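Local atomic coordinates of Pdx2 protein (Plasmodium falciparum, PDB entry 2ABW), a protein that hydrolyses glutamine to glutamate and ammonia as the glutaminase subunit of the parasite's vitamin B6 (PLP) synthase, handing the ammonia on to Pdx1. Residues A[84-89]-A[191-196]; A[113-118]-A[183-188]; A[149-154]-A[198-203]. All blocks are in the same frame, centred on the assembly; numbering follows the deposited sequence.

Contact 1. Residues A[84-89]-A[191-196]; sequences WGTCAG and LGTVFH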
loop_
_atom_site.group_PDB
_atom_site.type_symbol
_atom_site.label_atom_id
_atom_site.label_comp_id
_atom_site.label_asym_id
_atom_site.label_seq_id
_atom_site.Cartn_x
_atom_site.Cartn_y
_atom_site.Cartn_z
ATOM N N TRP A 84 -3.456 -2.643 -0.016
ATOM C CA TRP A 84 -2.492 -1.769 0.698
ATOM C C TRP A 84 -1.314 -1.595 -0.219
ATOM O O TRP A 84 -0.532 -2.529 -0.458
ATOM C CB TRP A 84 -2.051 -2.428 1.994
ATOM C CG TRP A 84 -1.117 -1.598 2.813
ATOM C CD1 TRP A 84 -0.811 -0.244 2.628
ATOM C CD2 TRP A 84 -0.427 -2.019 3.963
ATOM N NE1 TRP A 84 0.097 0.166 3.581
ATOM C CE2 TRP A 84 0.330 -0.914 4.428
ATOM C CE3 TRP A 84 -0.367 -3.232 4.669
ATOM C CZ2 TRP A 84 1.108 -0.990 5.560
ATOM C CZ3 TRP A 84 0.466 -3.305 5.738
ATOM C CH2 TRP A 84 1.149 -2.197 6.210
ATOM N N GLY A 85 -1.140 -0.389 -0.728
ATOM C CA GLY A 85 0.061 -0.050 -1.461
ATOM C C GLY A 85 1.024 0.683 -0.584
ATOM O O GLY A 85 0.665 1.695 -0.015
ATOM N N THR A 86 2.250 0.158 -0.453
ATOM C CA THR A 86 3.234 0.759 0.373
ATOM C C THR A 86 4.495 1.065 -0.449
ATOM O O THR A 86 4.908 0.308 -1.282
ATOM C CB THR A 86 3.466 -0.052 1.612
ATOM O OG1 THR A 86 4.219 0.745 2.580
ATOM C CG2 THR A 86 4.198 -1.339 1.309
ATOM N N CYS A 87 4.949 2.291 -0.267
ATOM C CA CYS A 87 6.031 2.866 -1.084
ATOM C C CYS A 87 5.722 2.752 -2.577
ATOM O O CYS A 87 4.853 3.468 -3.061
ATOM C CB CYS A 87 7.355 2.244 -0.699
ATOM S SG CYS A 87 8.709 3.404 -0.979
ATOM N N ALA A 88 6.413 1.900 -3.364
ATOM C CA ALA A 88 5.996 1.721 -4.750
ATOM C C ALA A 88 4.550 1.420 -4.942
ATOM O O ALA A 88 3.966 1.880 -5.909
ATOM C CB ALA A 88 6.746 0.598 -5.413
ATOM N N GLY A 89 3.951 0.580 -4.092
ATOM C CA GLY A 89 2.561 0.245 -4.267
ATOM C C GLY A 89 1.746 1.485 -4.088
ATOM O O GLY A 89 0.656 1.579 -4.632
ATOM N N LEU A 191 -5.634 1.455 0.919
ATOM C CA LEU A 191 -4.797 2.062 1.914
ATOM C C LEU A 191 -3.495 2.313 1.281
ATOM O O LEU A 191 -2.946 1.471 0.560
ATOM C CB LEU A 191 -4.605 1.082 3.094
ATOM C CG LEU A 191 -3.622 1.413 4.187
ATOM C CD1 LEU A 191 -4.129 2.671 4.976
ATOM C CD2 LEU A 191 -3.442 0.231 5.125
ATOM N N GLY A 192 -2.894 3.466 1.523
ATOM C CA GLY A 192 -1.614 3.793 0.961
ATOM C C GLY A 192 -0.715 4.424 2.033
ATOM O O GLY A 192 -1.148 5.317 2.759
ATOM N N THR A 193 0.546 3.974 2.065
ATOM C CA THR A 193 1.570 4.509 2.994
ATOM C C THR A 193 2.821 4.803 2.255
ATOM O O THR A 193 3.188 4.078 1.298
ATOM C CB THR A 193 1.813 3.495 4.108
ATOM O OG1 THR A 193 2.145 2.189 3.561
ATOM C CG2 THR A 193 0.567 3.404 5.034
ATOM N N VAL A 194 3.460 5.933 2.587
ATOM C CA VAL A 194 4.697 6.314 1.892
ATOM C C VAL A 194 5.947 5.710 2.520
ATOM O O VAL A 194 7.070 5.822 1.974
ATOM C CB VAL A 194 4.835 7.838 1.808
ATOM C CG1 VAL A 194 3.567 8.507 1.213
ATOM C CG2 VAL A 194 5.097 8.423 3.236
ATOM N N PHE A 195 5.810 5.188 3.706
ATOM C CA PHE A 195 6.912 4.657 4.558
ATOM C C PHE A 195 7.042 3.143 4.383
ATOM O O PHE A 195 6.271 2.517 3.651
ATOM C CB PHE A 195 6.699 5.057 6.021
ATOM C CG PHE A 195 5.322 4.738 6.578
ATOM C CD1 PHE A 195 5.063 3.517 7.166
ATOM C CD2 PHE A 195 4.318 5.682 6.534
ATOM C CE1 PHE A 195 3.825 3.229 7.691
ATOM C CE2 PHE A 195 3.083 5.401 7.059
ATOM C CZ PHE A 195 2.818 4.179 7.644
ATOM N N HIS A 196 8.035 2.595 5.044
ATOM C CA HIS A 196 8.340 1.161 5.051
ATOM C C HIS A 196 7.873 0.531 6.337
ATOM O O HIS A 196 8.604 0.473 7.315
ATOM C CB HIS A 196 9.857 0.968 4.916
ATOM C CG HIS A 196 10.319 1.069 3.521
ATOM N ND1 HIS A 196 10.447 -0.037 2.715
ATOM C CD2 HIS A 196 10.646 2.141 2.765
ATOM C CE1 HIS A 196 10.882 0.353 1.525
ATOM N NE2 HIS A 196 10.978 1.676 1.516
#
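Trp84 holds CG anti to its backbone N (chi1 -178°), which lays the indole along the neighbouring strand, while Thr193 places OG1 between its backbone N and carbonyl carbon, the crowded position (chi1 54°), at the ring's edge. Trp84 NE1 donates to Thr193 OG1 across 2.9 Å, somewhat bent and tilted out of the ring plane. Thr86 OG1, anti to its own backbone N, pairs with the same Thr193 OG1 at 2.7 Å. One buried hydroxyl thus meets both an indole N-H and a second hydroxyl, a task to which the short, branched threonine is well suited. Leu191 runs beside Trp84 and points the same way; its CD2 sits over the five-membered ring, 3.7 Å from the centroid, as a CH-pi contact. Beneath these side chains strands 84-86 and 191-193 lie parallel, Gly85 N donating to Leu191 O and Gly85 O receiving Thr193 N nearly along the C=O axis. Cys87 N continues the ladder to Thr193 O at 3.0 Å. Glycine suits both Gly85 and Gly89: a CB on Gly85 would strike Gly89 O, and one on Gly89 would strike Gly85 CA. The chain turns sharply at Cys87, whose positive phi (53°) is strained for a residue with a side chain, and enters the helix, Cys87 standing at its N-cap position. In the conformer described, Cys87 SG lies 3.8 Å from His196 NE2, obliquely to the imidazole, whose ND1 is hydrogen-bonded to Glu198; this polarisation would probably help His196 take the thiol proton. Strand, tight turn and helix form the nucleophile elbow of class I glutamine amidotransferases, with Cys87, His196 and Glu198 as the catalytic triad.

Contact 2. Residues A[113-118]-A[183-188]; sequences GGLDIT and AAVEQN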
loop_
_atom_site.group_PDB
_atom_site.type_symbol
_atom_site.label_atom_id
_atom_site.label_comp_id
_atom_site.label_asym_id
_atom_site.label_seq_id
_atom_site.Cartn_x
_atom_site.Cartn_y
_atom_site.Cartn_z
ATOM N N GLY A 113 -4.565 2.695 -10.009
ATOM C CA GLY A 113 -5.617 3.560 -9.436
ATOM C C GLY A 113 -6.108 3.075 -8.067
ATOM O O GLY A 113 -5.668 2.011 -7.599
ATOM N N GLY A 114 -6.994 3.916 -7.455
ATOM C CA GLY A 114 -7.631 3.512 -6.173
ATOM C C GLY A 114 -7.523 4.621 -5.120
ATOM O O GLY A 114 -8.359 4.742 -4.261
ATOM N N LEU A 115 -6.451 5.402 -5.191
ATOM C CA LEU A 115 -6.287 6.592 -4.332
ATOM C C LEU A 115 -6.296 7.857 -5.199
ATOM O O LEU A 115 -5.404 8.001 -6.072
ATOM C CB LEU A 115 -4.943 6.484 -3.571
ATOM C CG LEU A 115 -4.853 5.307 -2.592
ATOM C CD1 LEU A 115 -3.462 5.204 -2.087
ATOM C CD2 LEU A 115 -5.885 5.450 -1.526
ATOM N N ASP A 116 -7.257 8.701 -4.944
ATOM C CA ASP A 116 -7.404 9.985 -5.720
ATOM C C ASP A 116 -6.464 11.014 -5.124
ATOM O O ASP A 116 -6.864 11.943 -4.439
ATOM C CB ASP A 116 -8.820 10.426 -5.840
ATOM C CG ASP A 116 -9.646 9.463 -6.731
ATOM O OD1 ASP A 116 -9.085 8.739 -7.627
ATOM O OD2 ASP A 116 -10.846 9.354 -6.436
ATOM N N ILE A 117 -5.171 10.792 -5.423
ATOM C CA ILE A 117 -4.113 11.674 -4.975
ATOM C C ILE A 117 -3.106 11.877 -6.096
ATOM O O ILE A 117 -3.002 11.139 -7.025
ATOM C CB ILE A 117 -3.362 11.064 -3.769
ATOM C CG1 ILE A 117 -2.572 9.776 -4.141
ATOM C CG2 ILE A 117 -4.345 10.852 -2.615
ATOM C CD1 ILE A 117 -1.940 9.017 -2.955
ATOM N N THR A 118 -2.337 12.956 -5.968
ATOM C CA THR A 118 -1.157 13.157 -6.781
ATOM C C THR A 118 0.057 12.889 -5.952
ATOM O O THR A 118 0.212 13.408 -4.819
ATOM C CB THR A 118 -1.053 14.637 -7.217
ATOM O OG1 THR A 118 -2.198 14.977 -8.001
ATOM C CG2 THR A 118 0.158 14.949 -7.983
ATOM N N ALA A 183 1.488 10.929 5.444
ATOM C CA ALA A 183 2.151 9.649 5.486
ATOM C C ALA A 183 1.266 8.463 5.027
ATOM O O ALA A 183 1.789 7.482 4.531
ATOM C CB ALA A 183 2.749 9.388 6.903
ATOM N N ALA A 184 -0.029 8.542 5.303
ATOM C CA ALA A 184 -0.955 7.448 5.024
ATOM C C ALA A 184 -2.280 8.030 4.677
ATOM O O ALA A 184 -2.772 9.027 5.231
ATOM C CB ALA A 184 -1.064 6.587 6.210
ATOM N N VAL A 185 -2.897 7.428 3.650
ATOM C CA VAL A 185 -4.251 7.797 3.213
ATOM C C VAL A 185 -5.077 6.541 3.052
ATOM O O VAL A 185 -4.519 5.448 2.819
ATOM C CB VAL A 185 -4.238 8.554 1.858
ATOM C CG1 VAL A 185 -3.645 9.970 2.085
ATOM C CG2 VAL A 185 -3.508 7.849 0.739
ATOM N N GLU A 186 -6.379 6.708 3.124
ATOM C CA GLU A 186 -7.285 5.584 2.928
ATOM C C GLU A 186 -8.462 6.071 2.109
ATOM O O GLU A 186 -9.039 7.140 2.389
ATOM C CB GLU A 186 -7.707 5.044 4.312
ATOM C CG GLU A 186 -8.529 3.724 4.215
ATOM C CD GLU A 186 -8.668 3.035 5.572
ATOM O OE1 GLU A 186 -8.425 3.712 6.614
ATOM O OE2 GLU A 186 -9.117 1.903 5.637
ATOM N N GLN A 187 -8.894 5.294 1.142
ATOM C CA GLN A 187 -10.035 5.699 0.295
ATOM C C GLN A 187 -10.766 4.401 -0.062
ATOM O O GLN A 187 -10.176 3.572 -0.735
ATOM C CB GLN A 187 -9.614 6.382 -0.998
ATOM C CG GLN A 187 -10.833 6.898 -1.788
ATOM C CD GLN A 187 -10.458 7.615 -2.998
ATOM O OE1 GLN A 187 -9.254 7.821 -3.289
ATOM N NE2 GLN A 187 -11.497 7.981 -3.796
ATOM N N ASN A 188 -11.994 4.272 0.444
ATOM C CA ASN A 188 -12.788 3.070 0.152
ATOM C C ASN A 188 -11.925 1.857 0.564
ATOM O O ASN A 188 -11.384 1.870 1.688
ATOM C CB ASN A 188 -13.213 3.015 -1.294
ATOM C CG ASN A 188 -13.992 4.222 -1.765
ATOM O OD1 ASN A 188 -14.974 4.553 -1.160
ATOM N ND2 ASN A 188 -13.492 4.915 -2.825
HETATM O O HOH W 1 -10.910 3.928 -4.220
#
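The tight end of this contact is the grip of Gln187 on Asp116. Gln187 leaves its strand with CG anti to the backbone N (chi1 -175°) and an extended chain, long enough to bring its amide up to the other backbone. There Gln187 OE1 accepts from Asp116 N at 2.7 Å, in the amide's carbonyl plane, and Gln187 NE2 donates to Asp116 OD2 at 3.0 Å in an almost straight bond. The donor lies in its own amide plane but meets OD2 from above the carboxylate, the two planes being 71° apart. Glutamine suits the place because one flat group offers both an acceptor and a donor; the acceptor role of OE1 and the donor role of NE2, which also bonds Glu165, fix which way round the amide sits. Alongside, Leu115 slides past Gln187 in the opposite direction, its CD2 3.9 Å from Gln187 CB, while its CD1 lies equally far from Val185 CG2. Ile117 meets Val185 tip to tip, CD1 to CG2, at a looser 4.2 Å; Ile161 also packs on both.

Beyond Gln187, away from the aliphatic side, the contact is looser and wetter. A water gives a hydrogen bond to Gly114 O at 2.7 Å and accepts one from ND2 of the exposed Asn188. Gly114 adopts backbone angles (phi 131°) at which a CB would jam against the preceding carbonyl, which glycine suits. Side chains, not a backbone ladder, join the two sheets, Gln187 also bonding the backbone of Asp116: the three-stranded sheet lies against the central mixed sheet of the glutaminase fold.

Contact 3. Residues A[149-154]-A[198-203]; sequences TAACIR and ELLPHT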
loop_
_atom_site.group_PDB
_atom_site.type_symbol
_atom_site.label_atom_id
_atom_site.label_comp_id
_atom_site.label_asym_id
_atom_site.label_seq_id
_atom_site.Cartn_x
_atom_site.Cartn_y
_atom_site.Cartn_z
ATOM N N THR A 149 5.729 5.286 15.170
ATOM C CA THR A 149 6.741 5.825 14.297
ATOM C C THR A 149 6.646 5.182 12.910
ATOM O O THR A 149 5.992 4.165 12.713
ATOM C CB THR A 149 8.130 5.535 14.855
ATOM O OG1 THR A 149 8.170 4.168 15.293
ATOM C CG2 THR A 149 8.303 6.459 16.046
ATOM N N ALA A 150 7.279 5.868 11.963
ATOM C CA ALA A 150 7.386 5.404 10.607
ATOM C C ALA A 150 8.781 5.637 10.093
ATOM O O ALA A 150 9.407 6.667 10.346
ATOM C CB ALA A 150 6.441 6.228 9.722
ATOM N N ALA A 151 9.262 4.687 9.281
ATOM C CA ALA A 151 10.562 4.823 8.631
ATOM C C ALA A 151 10.407 5.242 7.178
ATOM O O ALA A 151 9.889 4.482 6.335
ATOM C CB ALA A 151 11.291 3.472 8.746
ATOM N N CYS A 152 10.821 6.489 6.892
ATOM C CA CYS A 152 10.711 7.010 5.557
ATOM C C CYS A 152 12.048 6.930 4.880
ATOM O O CYS A 152 12.946 7.570 5.334
ATOM C CB CYS A 152 10.339 8.483 5.618
ATOM S SG CYS A 152 8.609 8.699 6.098
ATOM N N ILE A 153 12.156 6.105 3.862
ATOM C CA ILE A 153 13.404 5.973 3.097
ATOM C C ILE A 153 13.145 6.264 1.625
ATOM O O ILE A 153 12.512 5.482 0.934
ATOM C CB ILE A 153 14.014 4.586 3.301
ATOM C CG1 ILE A 153 14.272 4.337 4.796
ATOM C CG2 ILE A 153 15.405 4.510 2.610
ATOM C CD1 ILE A 153 14.905 3.030 4.984
ATOM N N ARG A 154 13.620 7.429 1.199
ATOM C CA ARG A 154 13.363 7.942 -0.136
ATOM C C ARG A 154 11.859 7.863 -0.415
ATOM O O ARG A 154 11.410 7.369 -1.436
ATOM C CB ARG A 154 14.234 7.177 -1.152
ATOM C CG ARG A 154 13.642 5.892 -1.765
ATOM C CD ARG A 154 14.770 4.991 -2.393
ATOM N NE ARG A 154 14.260 3.633 -2.677
ATOM C CZ ARG A 154 14.866 2.744 -3.466
ATOM N NH1 ARG A 154 16.034 3.049 -4.050
ATOM N NH2 ARG A 154 14.310 1.544 -3.671
ATOM N N GLU A 198 7.514 -2.374 7.181
ATOM C CA GLU A 198 8.218 -3.600 7.508
ATOM C C GLU A 198 9.552 -3.392 8.157
ATOM O O GLU A 198 10.160 -4.387 8.637
ATOM C CB GLU A 198 8.325 -4.452 6.250
ATOM C CG GLU A 198 9.438 -4.097 5.322
ATOM C CD GLU A 198 9.329 -2.760 4.528
ATOM O OE1 GLU A 198 8.400 -1.941 4.723
ATOM O OE2 GLU A 198 10.299 -2.577 3.720
ATOM N N LEU A 199 10.005 -2.147 8.214
ATOM C CA LEU A 199 11.405 -1.822 8.670
ATOM C C LEU A 199 11.441 -1.289 10.134
ATOM O O LEU A 199 12.506 -1.013 10.642
ATOM C CB LEU A 199 12.035 -0.856 7.742
ATOM C CG LEU A 199 12.396 -1.266 6.319
ATOM C CD1 LEU A 199 13.187 -0.133 5.619
ATOM C CD2 LEU A 199 13.143 -2.527 6.512
ATOM N N LEU A 200 10.301 -1.199 10.797
ATOM C CA LEU A 200 10.233 -0.897 12.244
ATOM C C LEU A 200 9.624 -2.070 12.965
ATOM O O LEU A 200 8.867 -2.855 12.406
ATOM C CB LEU A 200 9.457 0.377 12.522
ATOM C CG LEU A 200 10.056 1.612 11.922
ATOM C CD1 LEU A 200 9.066 2.802 12.263
ATOM C CD2 LEU A 200 11.470 1.937 12.465
ATOM N N PRO A 201 10.008 -2.286 14.217
ATOM C CA PRO A 201 9.515 -3.516 14.818
ATOM C C PRO A 201 8.010 -3.607 14.948
ATOM O O PRO A 201 7.474 -4.705 14.800
ATOM C CB PRO A 201 10.245 -3.568 16.172
ATOM C CG PRO A 201 11.539 -2.797 15.906
ATOM C CD PRO A 201 11.064 -1.639 14.996
ATOM N N HIS A 202 7.334 -2.474 15.186
ATOM C CA HIS A 202 5.889 -2.564 15.503
ATOM C C HIS A 202 5.117 -2.966 14.276
ATOM O O HIS A 202 5.619 -2.830 13.155
ATOM C CB HIS A 202 5.309 -1.323 16.072
ATOM C CG HIS A 202 5.093 -0.219 15.099
ATOM N ND1 HIS A 202 5.879 0.926 14.977
ATOM C CD2 HIS A 202 4.050 -0.040 14.243
ATOM C CE1 HIS A 202 5.357 1.698 14.007
ATOM N NE2 HIS A 202 4.250 1.129 13.569
ATOM N N THR A 203 3.904 -3.454 14.522
ATOM C CA THR A 203 3.091 -4.068 13.464
ATOM C C THR A 203 1.742 -3.314 13.295
ATOM O O THR A 203 0.755 -3.914 12.851
ATOM C CB THR A 203 2.802 -5.564 13.725
ATOM O OG1 THR A 203 2.256 -5.713 15.028
ATOM C CG2 THR A 203 4.128 -6.430 13.596
#
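The strand 149-153 and the irregular chain 199-202 run almost antiparallel, their end-to-end directions 171° apart, yet no hydrogen bond joins them, and even the nearest pair of alpha carbons, those of Ala151 and Leu199, is 6.7 Å apart. Side chains fill the gap. Leu200, with CG anti to the carbonyl carbon (chi1 -62°), drops its branched end onto the strand: CD1 comes within 3.5 Å of both Ala150 CA and Ala151 N, and CG lies 3.9 Å from Ala151 CB. A methyl as small as that of Ala151 lets the leucine settle close to the backbone. CD1 also lies beside Thr149, whose side chain crosses that of Leu200 at about a right angle. Further along, Ile153 and Leu199 cross similarly, CD1 to CD1 at 3.7 Å. Glu198, of the charge relay, begins this chain, and Ile153 and Arg154 belong to the glutamine site. With no hydrogen bond between the two segments, the contact rests mainly on aliphatic packing, which lays the chain after Glu198 along the strand that reaches the glutamine site.

In the fold
The centre of contact 1 lies about 3 Å from the centre of the chain, and contact 2, its centre about 10 Å away, adjoins it through neighbouring strands, 180-187 of contact 2 beside 190-193 of contact 1: Gly192 N lies 2.9 Å from Val185 O, a probable hydrogen bond. Contact 3, about 11 Å away between centres, meets contact 1 at the loop after strand 190-193, where His196 N probably bonds to Ala151 O at 2.9 Å. Contacts 2 and 3 do not touch; their centres are about 19 Å apart. Measured between nearest side-chain atoms, Ile153 is about 7 Å and Leu115 about 11 Å from Cys87, so contact 3 borders the catalytic pocket more closely.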